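Local coordinates for Ice-binding protein (Flavobacteriaceae bacterium, PDB 5UYT) that probably binds the surface of ice crystals and acts as an antifreeze protein, carrying two ice-binding-like domains built as right-handed beta-solenoids, at residues 222-226 with 416-422; 209-213 with 308-312; 17-23 with 37-43. One frame throughout, in Å; residues are numbered along the deposited sequence. Where two conformers were deposited one is given.

Overall arrangement
From the N terminus, interaction 3 comes first: residues 37-43 return beside 17-23 after one short coil, with strands on the way, and so join successive turns of the first beta-solenoid. The chain then completes that domain before entering the linker that holds 209-213. Interactions 2 and 1 cross along the sequence, because 222-226 falls between 209-213 and 308-312, and 416-422 follows both. Interaction 2 lays the linker on a coil of the second solenoid, while interaction 1 joins the start of that domain to its end through a disulfide. Interactions 1 and 3 lie on opposite sides of the chain's centre, their own centres about 45 Å apart.

Interaction 1 of 3, residues 222-226 with 416-422; sequences VCYTI and AQMTPGC
Both methyl groups of Val222 lie over one face of the flat peptide group that joins Gly421 to Cys422. Val222 CG2 sits 3.8 Å from Gly421 CA, and Val222 CG1 comes equally close to Cys422 N. Met418 meets two other peptide groups at their carbonyl oxygens: its SD lies 3.7 Å from Val222 O and slightly farther from Cys223 O. The thioether reaches them because the Met418 chain is extended beyond CG, with chi2 at 177°.

Beside these contacts the Cys223-Cys422 disulfide makes the covalent link, with SG to SG at 2.1 Å and a torsion of 98° about the S-S bond. Gly421 leads into the bridge with a positive phi of 151°, a conformation suited to glycine.

Farther along, the side chain of Thr225 crosses that of Met418 at about a right angle, and the threonine hydroxyl and methyl part ways. Thr225 OG1 touches Met418 CB at 3.3 Å, but its hydrogen bond goes to Thr242 O. Thr225 CG2 packs on Ala416 CB at 3.6 Å. No hydrogen bond runs directly between 222-226 and 416-422. Arg401 of strand 397-404 instead serves both: it bonds to Val222 O and Tyr224 O, and weakly to Thr419 O.

The disulfide thus fastens the entry of the second beta-solenoid to the chain leaving its final strand, 415-417. Thr225 and Ile226 turn a corner of the solenoid, and strand 224-228 runs parallel to 244-247 and 397-404. Tyr224 points the other way, meeting Phe227 edge-to-face, packing on helix 270-288 and bonding through its hydroxyl to Ser271.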
# COMPACT_ATOMS: atom_id res chain seq x y z
N VAL A 222 -19.03 -12.22 13.93
CA VAL A 222 -19.38 -11.73 12.58
C VAL A 222 -20.79 -11.09 12.54
O VAL A 222 -21.07 -10.22 11.70
CB VAL A 222 -19.29 -12.83 11.48
CG1 VAL A 222 -20.49 -13.74 11.48
CG2 VAL A 222 -19.10 -12.19 10.10
N CYS A 223 -21.65 -11.49 13.48
CA CYS A 223 -23.01 -10.93 13.57
C CYS A 223 -23.11 -9.66 14.38
O CYS A 223 -24.19 -9.08 14.44
CB CYS A 223 -24.00 -11.97 14.13
SG CYS A 223 -24.20 -13.37 13.00
N TYR A 224 -22.00 -9.23 15.00
CA TYR A 224 -22.02 -7.98 15.76
C TYR A 224 -21.32 -6.88 14.99
O TYR A 224 -20.40 -7.14 14.23
CB TYR A 224 -21.31 -8.18 17.10
CG TYR A 224 -22.14 -8.83 18.18
CD1 TYR A 224 -22.73 -8.06 19.19
CD2 TYR A 224 -22.31 -10.21 18.21
CE1 TYR A 224 -23.49 -8.67 20.17
CE2 TYR A 224 -23.07 -10.83 19.20
CZ TYR A 224 -23.64 -10.04 20.18
OH TYR A 224 -24.36 -10.62 21.18
N THR A 225 -21.73 -5.65 15.25
CA THR A 225 -21.13 -4.51 14.64
C THR A 225 -20.41 -3.65 15.68
O THR A 225 -19.40 -3.03 15.35
CB THR A 225 -22.22 -3.71 13.89
OG1 THR A 225 -22.83 -4.60 12.94
CG2 THR A 225 -21.63 -2.49 13.16
N ILE A 226 -20.97 -3.54 16.89
CA ILE A 226 -20.33 -2.79 17.98
C ILE A 226 -20.41 -3.71 19.20
O ILE A 226 -21.53 -4.09 19.62
CB ILE A 226 -21.08 -1.48 18.31
CG1 ILE A 226 -21.26 -0.62 17.05
CG2 ILE A 226 -20.37 -0.70 19.42
CD1 ILE A 226 -19.99 0.03 16.53
N ALA A 416 -23.19 2.50 11.43
CA ALA A 416 -22.22 1.40 11.39
C ALA A 416 -22.92 0.18 10.82
O ALA A 416 -23.98 -0.22 11.33
CB ALA A 416 -21.70 1.11 12.81
N GLN A 417 -22.34 -0.41 9.78
CA GLN A 417 -22.97 -1.51 9.08
C GLN A 417 -22.02 -2.65 8.89
O GLN A 417 -20.96 -2.50 8.28
CB GLN A 417 -23.50 -1.04 7.69
CG GLN A 417 -24.60 0.05 7.83
CD GLN A 417 -25.07 0.65 6.51
OE1 GLN A 417 -25.22 1.89 6.38
NE2 GLN A 417 -25.32 -0.20 5.55
N MET A 418 -22.37 -3.81 9.45
CA MET A 418 -21.51 -4.98 9.33
C MET A 418 -21.31 -5.40 7.87
O MET A 418 -22.19 -5.21 7.02
CB MET A 418 -22.09 -6.15 10.13
CG MET A 418 -23.42 -6.67 9.63
SD MET A 418 -23.95 -8.11 10.62
CE MET A 418 -25.52 -8.47 9.86
N THR A 419 -20.14 -5.97 7.61
CA THR A 419 -19.79 -6.56 6.32
C THR A 419 -20.28 -8.03 6.33
O THR A 419 -20.64 -8.55 7.41
CB THR A 419 -18.26 -6.48 6.13
OG1 THR A 419 -17.62 -6.90 7.35
CG2 THR A 419 -17.85 -4.99 5.84
N PRO A 420 -20.34 -8.68 5.16
CA PRO A 420 -21.04 -9.99 5.11
C PRO A 420 -20.41 -11.12 5.92
O PRO A 420 -19.18 -11.18 6.14
CB PRO A 420 -21.01 -10.36 3.62
CG PRO A 420 -20.87 -9.06 2.92
CD PRO A 420 -20.03 -8.18 3.81
N GLY A 421 -21.25 -12.05 6.33
CA GLY A 421 -20.80 -13.31 6.91
C GLY A 421 -21.83 -13.84 7.90
O GLY A 421 -21.89 -15.01 8.16
N CYS A 422 -22.63 -12.94 8.47
CA CYS A 422 -23.65 -13.35 9.42
C CYS A 422 -24.74 -14.12 8.67
O CYS A 422 -25.15 -13.72 7.58
CB CYS A 422 -24.23 -12.11 10.15
SG CYS A 422 -25.37 -12.57 11.49

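Interaction 2 of 3, residues 209-213 with 308-312; sequences VLTGP and TPHTY
Leu210 reaches from the linker between the two beta-solenoid domains onto Thr308, Pro309 and His310 of the second. Leu210 CD1 stands 3.7 Å from His310 CE1 and also touches Thr308 CB, while Leu210 CB rests beside Pro309 CD at 4.0 Å. The Pro309 ring also lies against the linker backbone, with Pro309 CB 3.6 Å from Gly212 N. Beyond Gly212 the ring of Pro213 crosses Thr311, with Pro213 CG 3.2 Å from Thr311 OG1. The two segments share no direct hydrogen bond, so the join between them is one of packing.

Outside this shell, Thr211 OG1 hydrogen-bonds to Gly212 O, lying in the carbonyl plane on a lone pair of that oxygen, and Asn331 bonds to Leu210 O. The linker also pairs through the backbone of Thr211 with Val335. On the solenoid side, Asp47 of the first domain bonds to the hydroxyls of both Thr308 and Tyr312, so this coil touches the neighbouring domain directly as well as through the linker.

Tyr312 OH in turn accepts two N-H groups: Thr308 N at 2.9 Å, nearly straight at 167°, and His310 ND1 at 3.0 Å, with the oxygen tilted 27° from the imidazole plane.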
# COMPACT_ATOMS: atom_id res chain seq x y z
N VAL A 209 0.74 -13.04 -7.54
CA VAL A 209 -0.49 -12.36 -7.13
C VAL A 209 -0.55 -12.32 -5.62
O VAL A 209 -0.47 -13.38 -4.98
CB VAL A 209 -1.76 -13.08 -7.64
CG1 VAL A 209 -3.04 -12.36 -7.18
CG2 VAL A 209 -1.74 -13.19 -9.15
N LEU A 210 -0.68 -11.13 -5.04
CA LEU A 210 -0.74 -11.00 -3.58
C LEU A 210 -2.11 -11.42 -3.06
O LEU A 210 -3.16 -10.98 -3.60
CB LEU A 210 -0.41 -9.56 -3.14
CG LEU A 210 1.00 -9.04 -3.44
CD1 LEU A 210 1.14 -7.55 -3.04
CD2 LEU A 210 2.06 -9.89 -2.76
N THR A 211 -2.09 -12.25 -2.01
CA THR A 211 -3.30 -12.74 -1.36
C THR A 211 -3.50 -12.13 0.01
O THR A 211 -4.63 -12.06 0.49
CB THR A 211 -3.28 -14.27 -1.18
OG1 THR A 211 -2.14 -14.65 -0.39
CG2 THR A 211 -3.19 -14.96 -2.51
N GLY A 212 -2.40 -11.70 0.63
CA GLY A 212 -2.45 -11.38 2.05
C GLY A 212 -2.54 -12.68 2.87
O GLY A 212 -2.52 -13.79 2.31
N PRO A 213 -2.63 -12.54 4.20
CA PRO A 213 -2.73 -13.72 5.08
C PRO A 213 -4.12 -14.35 5.04
O PRO A 213 -5.05 -13.78 4.45
CB PRO A 213 -2.47 -13.12 6.46
CG PRO A 213 -3.05 -11.73 6.37
CD PRO A 213 -2.68 -11.28 4.97
N THR A 308 -1.05 -2.71 0.16
CA THR A 308 -1.37 -3.87 -0.68
C THR A 308 -1.58 -5.10 0.23
O THR A 308 -1.35 -5.01 1.46
CB THR A 308 -0.24 -4.11 -1.72
OG1 THR A 308 1.04 -4.07 -1.07
CG2 THR A 308 -0.31 -3.06 -2.83
N PRO A 309 -2.05 -6.24 -0.34
CA PRO A 309 -2.44 -7.33 0.55
C PRO A 309 -1.24 -7.96 1.28
O PRO A 309 -0.37 -8.58 0.65
CB PRO A 309 -3.10 -8.36 -0.40
CG PRO A 309 -3.59 -7.51 -1.53
CD PRO A 309 -2.49 -6.49 -1.72
N HIS A 310 -1.20 -7.74 2.61
CA HIS A 310 -0.08 -8.13 3.48
C HIS A 310 -0.59 -8.07 4.93
O HIS A 310 -1.64 -7.49 5.20
CB HIS A 310 1.08 -7.11 3.41
CG HIS A 310 1.87 -7.15 2.13
ND1 HIS A 310 1.74 -6.16 1.17
CD2 HIS A 310 2.80 -8.01 1.67
CE1 HIS A 310 2.57 -6.42 0.17
NE2 HIS A 310 3.22 -7.54 0.44
N THR A 311 0.23 -8.59 5.83
CA THR A 311 0.12 -8.28 7.23
C THR A 311 1.13 -7.16 7.55
O THR A 311 2.34 -7.35 7.39
CB THR A 311 0.46 -9.50 8.08
OG1 THR A 311 -0.45 -10.57 7.78
CG2 THR A 311 0.36 -9.15 9.57
N TYR A 312 0.62 -6.02 8.03
CA TYR A 312 1.49 -4.86 8.35
C TYR A 312 1.62 -4.74 9.85
O TYR A 312 0.69 -5.11 10.58
CB TYR A 312 0.83 -3.58 7.84
CG TYR A 312 0.84 -3.51 6.34
CD1 TYR A 312 2.00 -3.10 5.66
CD2 TYR A 312 -0.28 -3.90 5.58
CE1 TYR A 312 2.03 -3.05 4.26
CE2 TYR A 312 -0.25 -3.86 4.19
CZ TYR A 312 0.91 -3.42 3.54
OH TYR A 312 1.00 -3.37 2.15

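Interaction 3 of 3, residues 17-23 with 37-43; sequences TAGAVTN and NAASTNF
Two backbone hydrogen bonds join 17-23 to 37-43 around a single bridge, Thr22 with Thr41. Thr41 N gives to Val21 O at 2.9 Å, and Asn23 N gives to Thr41 O at 3.1 Å. Ser40 CA adds a CA-H...O contact to Val21 O. Where the backbones separate, a water accepts from Val21 N and donates to Ala39 O.

Side-chain amides bond to backbone at both ends. Gly19 N donates to Asn37 OD1 at 2.8 Å. The other branch of that amide, Asn37 ND2, rests against Ala18 CB. At the far end the bonds are reciprocal: Asn42 ND2 donates to Asn23 O at 2.8 Å from above the carbonyl plane, and Asn23 ND2 gives to Asn42 O in the plane of its own amide, with an N-H...O angle of 170°. Gly25 O also accepts from this ND2, and Ser27 OG bonds to Asn23 OD1.

These bonds link successive coils of the first right-handed beta-solenoid. Strand 21-24 pairs with 192-195 as well, and 37-43, which is loop, runs beside 21-24, an outermost strand of that parallel face.

Apolar contacts gather around Phe43. CB of Asn23 sits 3.5 Å from the centroid of the Phe43 ring and 3° off its normal, a CH-pi contact. Val21 CG1 meets the same ring obliquely, 3.8 Å from Phe43 CE2. Phe43 also packs on Val33, Met50 and Val194.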
# COMPACT_ATOMS: atom_id res chain seq x y z
N THR A 17 23.06 -1.15 -6.14
CA THR A 17 24.08 -2.11 -5.75
C THR A 17 25.13 -1.44 -4.84
O THR A 17 25.71 -2.09 -3.96
CB THR A 17 24.68 -2.74 -7.02
OG1 THR A 17 23.67 -3.58 -7.59
CG2 THR A 17 25.97 -3.55 -6.74
N ALA A 18 25.35 -0.15 -5.03
CA ALA A 18 26.33 0.57 -4.22
C ALA A 18 26.05 2.06 -4.22
O ALA A 18 26.08 2.71 -5.26
CB ALA A 18 27.74 0.28 -4.70
N GLY A 19 25.77 2.60 -3.04
CA GLY A 19 25.59 4.04 -2.88
C GLY A 19 24.48 4.39 -1.92
O GLY A 19 23.77 3.52 -1.45
N ALA A 20 24.36 5.68 -1.63
CA ALA A 20 23.31 6.16 -0.72
C ALA A 20 21.96 6.24 -1.42
O ALA A 20 21.88 6.50 -2.62
CB ALA A 20 23.69 7.52 -0.17
N VAL A 21 20.91 5.98 -0.65
CA VAL A 21 19.54 6.13 -1.11
C VAL A 21 18.84 7.09 -0.13
O VAL A 21 18.74 6.81 1.07
CB VAL A 21 18.83 4.76 -1.16
CG1 VAL A 21 17.36 4.92 -1.54
CG2 VAL A 21 19.55 3.84 -2.12
N THR A 22 18.41 8.24 -0.65
CA THR A 22 17.92 9.33 0.19
C THR A 22 16.57 9.84 -0.29
O THR A 22 16.36 10.01 -1.49
CB THR A 22 18.91 10.52 0.16
OG1 THR A 22 20.24 10.04 0.40
CG2 THR A 22 18.52 11.55 1.25
N ASN A 23 15.68 10.13 0.66
CA ASN A 23 14.40 10.79 0.40
C ASN A 23 14.32 12.19 1.02
O ASN A 23 14.95 12.47 2.05
CB ASN A 23 13.24 9.94 0.95
CG ASN A 23 11.89 10.61 0.73
OD1 ASN A 23 11.44 10.76 -0.41
ND2 ASN A 23 11.24 11.04 1.82
N ASN A 37 25.16 -1.67 0.12
CA ASN A 37 26.32 -1.24 0.89
C ASN A 37 26.14 -0.06 1.86
O ASN A 37 27.14 0.47 2.37
CB ASN A 37 27.53 -0.97 -0.04
CG ASN A 37 27.44 0.38 -0.74
OD1 ASN A 37 26.37 1.01 -0.81
ND2 ASN A 37 28.59 0.83 -1.28
N ALA A 38 24.90 0.35 2.09
CA ALA A 38 24.62 1.46 3.00
C ALA A 38 23.22 1.28 3.57
O ALA A 38 22.68 0.17 3.52
CB ALA A 38 24.75 2.81 2.28
N ALA A 39 22.63 2.35 4.12
CA ALA A 39 21.28 2.32 4.64
C ALA A 39 20.54 3.53 4.10
O ALA A 39 21.09 4.62 4.10
CB ALA A 39 21.28 2.35 6.16
N SER A 40 19.28 3.33 3.67
CA SER A 40 18.50 4.42 3.10
C SER A 40 18.12 5.37 4.22
O SER A 40 17.89 4.94 5.36
CB SER A 40 17.25 3.86 2.41
OG SER A 40 17.64 2.81 1.52
N THR A 41 18.05 6.67 3.91
CA THR A 41 17.71 7.65 4.94
C THR A 41 16.54 8.55 4.57
O THR A 41 16.32 8.88 3.39
CB THR A 41 18.89 8.54 5.32
OG1 THR A 41 19.33 9.24 4.15
CG2 THR A 41 20.05 7.72 5.89
N ASN A 42 15.81 8.93 5.62
CA ASN A 42 14.75 9.94 5.59
C ASN A 42 13.51 9.55 4.81
O ASN A 42 12.73 10.42 4.42
CB ASN A 42 15.29 11.32 5.12
CG ASN A 42 14.40 12.50 5.53
OD1 ASN A 42 13.89 12.56 6.66
ND2 ASN A 42 14.21 13.44 4.62
N PHE A 43 13.31 8.25 4.57
CA PHE A 43 12.02 7.78 4.05
C PHE A 43 10.95 7.79 5.14
O PHE A 43 11.27 7.65 6.32
CB PHE A 43 12.14 6.39 3.43
CG PHE A 43 12.86 6.41 2.11
CD1 PHE A 43 12.14 6.45 0.91
CD2 PHE A 43 14.26 6.46 2.06
CE1 PHE A 43 12.79 6.49 -0.30
CE2 PHE A 43 14.91 6.53 0.83
CZ PHE A 43 14.18 6.54 -0.35
O HOH W 1 21.89 6.12 2.17